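Local coordinates for protein CaaX farnesyltransferase beta subunit Ram1 (Aspergillus fumigatus, PDB 4L9P) that probably transfers a farnesyl group from farnesyl diphosphate to the cysteine of a C-terminal CaaX motif, as the zinc- and peptide-binding beta subunit of a heterodimer, at residues Y368-G373 against A437-S442; G419-K424 against Y432-A437. All blocks are in the same frame, centred on the assembly; numbering follows the deposited sequence.

Overall arrangement
Both contacts lie within the alpha-alpha toroid and share helix 431-444. From the N terminus the chain first reaches 368-373, which begins with a short helix just after the zinc ligands Asp365 and Cys367. It then runs through helices 375-384 and 403-413 to the loop 419-424 and into helix 431-444. Contact 1 closes the long loop from 368-373 to 437-442. Contact 2 closes a short one, 419-424 to 432-437, nested inside the first. Ala437 belongs to both. The two also touch directly: Trp371 NE1 and Tyr432 OH are 3.0 Å apart, a probable hydrogen bond. Helix 431-444 thus ties the isoprenoid pocket to the zinc site.

Contact 1: Y368-G373 against A437-S442; sequences YSHWVG and ALTGLS. With FII ([(3,7,11-trimethyl-dodeca-2,6,10-trienyloxycarbamoyl)-methyl]-phosphonic acid), chain Q.
Ser369 and His370 pack against one side of helix 431-444, at Gly440 and Thr439. Gly440 has no side chain, and its CA comes within 4.4 Å of Ser369 CA. Ser369 CB lies 3.8 Å from Gly440 CA, and Ser369 O approaches the same carbon. Ser369 OG sits beside its own backbone N (chi1 -53°) and hydrogen-bonds to Gly366 O.

The His370 and Thr439 side chains lie side by side and point the same way. The methyl of Thr439 does the touching, with CG2 3.5 Å from His370 ND1. The same ND1 is hydrogen-bonded to Asn374 ND2, while Thr439 OG1 is bonded to Cys435 O. The imidazole brings CD2 to one face of the Trp371 indole, 3.3 Å above its plane and offset toward the rim. The isoprenoid chain of FII lies over the opposite face, with C12 toward the rim and FII C10 3.6 Å from Trp371 CH2. Tyr368 turns to the phosphonate end of FII. Its OH donates to the phosphonate FII O51 at 2.5 Å, a short bond made near the plane of the ring.

No hydrogen bond joins the two segments. Ser369 OG, His370 ND1 and Thr439 OG1 each have a hydrogen-bond partner close by in sequence. The contact therefore rests on shape and van der Waals fit, and His370 forms a second shell behind the pocket residue Trp371.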
# COMPACT_ATOMS: atom_id res chain seq x y z
N TYR B 368 0.10 6.37 -6.24
CA TYR B 368 -1.00 5.40 -6.28
C TYR B 368 -1.31 5.00 -7.73
O TYR B 368 -2.09 4.09 -7.94
CB TYR B 368 -2.27 5.90 -5.54
CG TYR B 368 -1.95 6.16 -4.05
CD1 TYR B 368 -1.25 5.19 -3.32
CD2 TYR B 368 -2.28 7.36 -3.47
CE1 TYR B 368 -0.88 5.43 -1.95
CE2 TYR B 368 -1.95 7.62 -2.13
CZ TYR B 368 -1.22 6.65 -1.42
OH TYR B 368 -0.90 6.87 -0.10
N SER B 369 -0.74 5.73 -8.71
CA SER B 369 -0.89 5.25 -10.08
C SER B 369 -0.39 3.82 -10.19
O SER B 369 -0.98 3.01 -10.96
CB SER B 369 -0.06 6.14 -11.02
OG SER B 369 -0.41 7.49 -10.81
N HIS B 370 0.63 3.43 -9.40
CA HIS B 370 0.99 2.05 -9.25
C HIS B 370 0.18 1.33 -8.20
O HIS B 370 -0.51 0.32 -8.49
CB HIS B 370 2.45 1.89 -8.91
CG HIS B 370 2.76 0.51 -8.44
ND1 HIS B 370 2.58 -0.60 -9.26
CD2 HIS B 370 3.15 0.03 -7.22
CE1 HIS B 370 2.85 -1.70 -8.54
NE2 HIS B 370 3.19 -1.35 -7.30
N TRP B 371 0.15 1.83 -6.95
CA TRP B 371 -0.42 0.94 -5.89
C TRP B 371 -1.89 0.65 -6.16
O TRP B 371 -2.33 -0.49 -5.96
CB TRP B 371 -0.27 1.58 -4.50
CG TRP B 371 1.18 1.88 -4.14
CD1 TRP B 371 1.75 3.12 -3.97
CD2 TRP B 371 2.22 0.93 -3.97
NE1 TRP B 371 3.10 3.00 -3.71
CE2 TRP B 371 3.42 1.66 -3.70
CE3 TRP B 371 2.27 -0.46 -4.00
CZ2 TRP B 371 4.67 1.03 -3.52
CZ3 TRP B 371 3.49 -1.08 -3.82
CH2 TRP B 371 4.67 -0.33 -3.56
N VAL B 372 -2.68 1.67 -6.55
CA VAL B 372 -4.07 1.43 -6.91
C VAL B 372 -4.14 0.96 -8.37
O VAL B 372 -4.86 -0.01 -8.66
CB VAL B 372 -4.92 2.70 -6.68
CG1 VAL B 372 -6.31 2.55 -7.25
CG2 VAL B 372 -4.99 3.01 -5.16
N GLY B 373 -3.41 1.61 -9.30
CA GLY B 373 -3.55 1.29 -10.73
C GLY B 373 -3.29 -0.19 -11.00
O GLY B 373 -4.03 -0.83 -11.76
N ALA B 437 4.79 6.81 -10.66
CA ALA B 437 3.96 7.47 -11.68
C ALA B 437 4.25 6.86 -13.06
O ALA B 437 3.30 6.61 -13.81
CB ALA B 437 4.21 8.95 -11.71
N LEU B 438 5.52 6.58 -13.36
CA LEU B 438 5.83 5.93 -14.65
C LEU B 438 5.24 4.54 -14.71
O LEU B 438 4.74 4.10 -15.74
CB LEU B 438 7.33 5.91 -14.89
CG LEU B 438 7.96 7.30 -15.14
CD1 LEU B 438 9.49 7.12 -15.11
CD2 LEU B 438 7.53 7.87 -16.49
N THR B 439 5.28 3.81 -13.59
CA THR B 439 4.77 2.44 -13.57
C THR B 439 3.26 2.47 -13.89
O THR B 439 2.75 1.69 -14.70
CB THR B 439 5.03 1.81 -12.19
OG1 THR B 439 6.44 1.61 -12.01
CG2 THR B 439 4.38 0.45 -12.11
N GLY B 440 2.52 3.39 -13.27
CA GLY B 440 1.11 3.53 -13.55
C GLY B 440 0.80 3.97 -14.97
O GLY B 440 -0.16 3.47 -15.55
N LEU B 441 1.61 4.88 -15.53
CA LEU B 441 1.41 5.26 -16.92
C LEU B 441 1.60 4.01 -17.80
O LEU B 441 0.86 3.80 -18.77
CB LEU B 441 2.40 6.35 -17.26
CG LEU B 441 2.22 6.86 -18.74
CD1 LEU B 441 0.80 7.39 -19.07
CD2 LEU B 441 3.30 7.95 -18.95
N SER B 442 2.60 3.18 -17.48
CA SER B 442 2.79 1.97 -18.31
C SER B 442 1.55 1.10 -18.22
O SER B 442 1.10 0.54 -19.24
CB SER B 442 4.06 1.23 -17.91
OG SER B 442 4.18 0.09 -18.77
C1 FII Q . 5.99 -3.02 -1.21
C2 FII Q . 5.76 -1.87 -0.25
C6 FII Q . 6.83 -1.64 0.72
C10 FII Q . 4.38 -1.37 -0.11
C11 FII Q . 3.98 -0.28 0.88
C12 FII Q . 3.89 1.06 0.09
C15 FII Q . 3.09 2.20 0.72
C18 FII Q . 2.98 3.53 -0.02
C22 FII Q . 2.85 2.08 2.19
C23 FII Q . 1.76 2.99 2.72
C24 FII Q . 1.74 3.03 4.20
C27 FII Q . 1.00 4.23 4.70
C30 FII Q . -0.49 4.02 4.91
C34 FII Q . 1.81 5.16 5.51
C35 FII Q . 1.18 6.28 6.33
O36 FII Q . 1.55 7.55 5.82
N42 FII Q . 1.26 7.76 4.50
C43 FII Q . 0.10 8.53 4.32
O44 FII Q . -0.63 8.94 5.24
C45 FII Q . -0.18 8.85 2.86
P46 FII Q . -2.00 8.97 2.45
O49 FII Q . -2.64 7.78 3.06
O50 FII Q . -2.50 10.30 2.93
O51 FII Q . -1.97 8.90 0.90

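Contact 2: G419-K424 against Y432-A437; sequences GGLRDK and YHTCYA. With ZN (zinc ion), chain J.
Leu421 and Arg422 pass Thr434 and His433 in an extended loop laid against the first turns of helix 431-444, with Leu421 CA 4.4 Å from Thr434 CA. One direct hydrogen bond joins them: Leu421 N donates to Thr434 OG1 at 2.9 Å, nearly straight at 171°. The hydroxyl also hydrogen-bonds to Asp430 O. The Leu421 side chain crosses that of Thr434 at about a right angle. Its CD1 meets Thr434 CG2, and its CD2 rests on Ala437 CB at 3.8 Å.

This loop joins helices 403-413 and 431-444 of the alpha-alpha toroid, and here it flanks the zinc site. His433 NE2 binds the zinc ion at 2.0 Å. Asp365, Cys367 and a side chain of the bound peptide also bind the metal. The imidazole lies between two neighbours. Asp423 CB makes a CH-pi contact with one face, 3.8 Å from the ring centre. Tyr432 CD2 lies over the opposite face, toward the rim. Asp423 OD1 forms a salt bridge with Lys424 NZ at 2.7 Å. A water donates to His433 O at 3.0 Å and, more weakly, to Arg422 O.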
# COMPACT_ATOMS: atom_id res chain seq x y z
N GLY B 419 12.49 17.85 -14.46
CA GLY B 419 12.63 16.39 -14.48
C GLY B 419 12.18 15.75 -13.18
O GLY B 419 12.20 16.38 -12.12
N GLY B 420 11.78 14.48 -13.31
CA GLY B 420 11.19 13.79 -12.16
C GLY B 420 9.68 13.97 -12.17
O GLY B 420 9.10 14.94 -12.72
N LEU B 421 9.02 13.04 -11.49
CA LEU B 421 7.57 13.17 -11.26
C LEU B 421 7.30 13.25 -9.76
O LEU B 421 8.17 12.92 -8.93
CB LEU B 421 6.74 12.04 -11.91
CG LEU B 421 6.81 12.11 -13.48
CD1 LEU B 421 7.99 11.22 -14.02
CD2 LEU B 421 5.47 11.66 -14.10
N ARG B 422 6.11 13.72 -9.44
CA ARG B 422 5.78 14.09 -8.06
C ARG B 422 4.44 13.51 -7.65
O ARG B 422 3.60 13.06 -8.46
CB ARG B 422 5.76 15.64 -7.96
CG ARG B 422 4.68 16.27 -8.87
CD ARG B 422 4.83 17.80 -8.95
NE ARG B 422 3.91 18.33 -9.95
CZ ARG B 422 4.22 19.34 -10.77
NH1 ARG B 422 5.37 20.01 -10.59
NH2 ARG B 422 3.35 19.73 -11.70
N ASP B 423 4.23 13.59 -6.33
CA ASP B 423 2.95 13.23 -5.74
C ASP B 423 1.80 14.02 -6.31
O ASP B 423 0.82 13.49 -6.85
CB ASP B 423 3.17 13.39 -4.19
CG ASP B 423 1.91 13.61 -3.37
OD1 ASP B 423 0.79 13.54 -3.85
OD2 ASP B 423 2.08 13.83 -2.12
N LYS B 424 1.95 15.34 -6.26
CA LYS B 424 0.90 16.24 -6.71
C LYS B 424 1.53 17.61 -6.92
O LYS B 424 2.62 17.85 -6.45
CB LYS B 424 -0.28 16.29 -5.70
CG LYS B 424 0.11 16.88 -4.32
CD LYS B 424 -1.18 17.09 -3.44
CE LYS B 424 -1.99 15.83 -3.19
NZ LYS B 424 -1.19 14.77 -2.41
N TYR B 432 11.06 7.91 -5.92
CA TYR B 432 9.93 7.01 -5.58
C TYR B 432 8.70 7.42 -6.39
O TYR B 432 8.05 6.56 -7.06
CB TYR B 432 9.65 7.08 -4.06
CG TYR B 432 8.32 6.58 -3.61
CD1 TYR B 432 8.12 5.21 -3.30
CD2 TYR B 432 7.24 7.45 -3.51
CE1 TYR B 432 6.87 4.76 -2.90
CE2 TYR B 432 5.99 7.01 -3.10
CZ TYR B 432 5.80 5.66 -2.80
OH TYR B 432 4.52 5.26 -2.44
N HIS B 433 8.34 8.72 -6.35
CA HIS B 433 7.20 9.21 -7.13
C HIS B 433 7.46 9.09 -8.64
O HIS B 433 6.51 8.87 -9.40
CB HIS B 433 6.80 10.61 -6.69
CG HIS B 433 6.03 10.56 -5.40
ND1 HIS B 433 6.60 10.82 -4.17
CD2 HIS B 433 4.74 10.19 -5.18
CE1 HIS B 433 5.68 10.58 -3.22
NE2 HIS B 433 4.55 10.19 -3.81
N THR B 434 8.69 9.25 -9.06
CA THR B 434 9.02 9.12 -10.48
C THR B 434 8.83 7.66 -10.90
O THR B 434 8.13 7.38 -11.91
CB THR B 434 10.50 9.55 -10.73
OG1 THR B 434 10.63 10.92 -10.35
CG2 THR B 434 10.85 9.40 -12.21
N CYS B 435 9.40 6.71 -10.15
CA CYS B 435 9.17 5.32 -10.49
C CYS B 435 7.67 4.94 -10.58
O CYS B 435 7.22 4.30 -11.57
CB CYS B 435 9.86 4.45 -9.41
SG CYS B 435 9.53 2.68 -9.51
N TYR B 436 6.91 5.28 -9.53
CA TYR B 436 5.55 4.76 -9.48
C TYR B 436 4.56 5.52 -10.38
O TYR B 436 3.63 4.88 -10.88
CB TYR B 436 5.05 4.63 -8.03
CG TYR B 436 5.82 3.51 -7.33
CD1 TYR B 436 5.83 2.19 -7.84
CD2 TYR B 436 6.55 3.76 -6.17
CE1 TYR B 436 6.49 1.14 -7.20
CE2 TYR B 436 7.23 2.74 -5.54
CZ TYR B 436 7.21 1.44 -6.02
OH TYR B 436 7.90 0.41 -5.39
N ALA B 437 4.79 6.81 -10.66
CA ALA B 437 3.96 7.47 -11.68
C ALA B 437 4.25 6.86 -13.06
O ALA B 437 3.30 6.61 -13.81
CB ALA B 437 4.21 8.95 -11.71
ZN ZN J . 3.01 9.32 -2.81
O HOH W 1 4.03 10.23 -8.48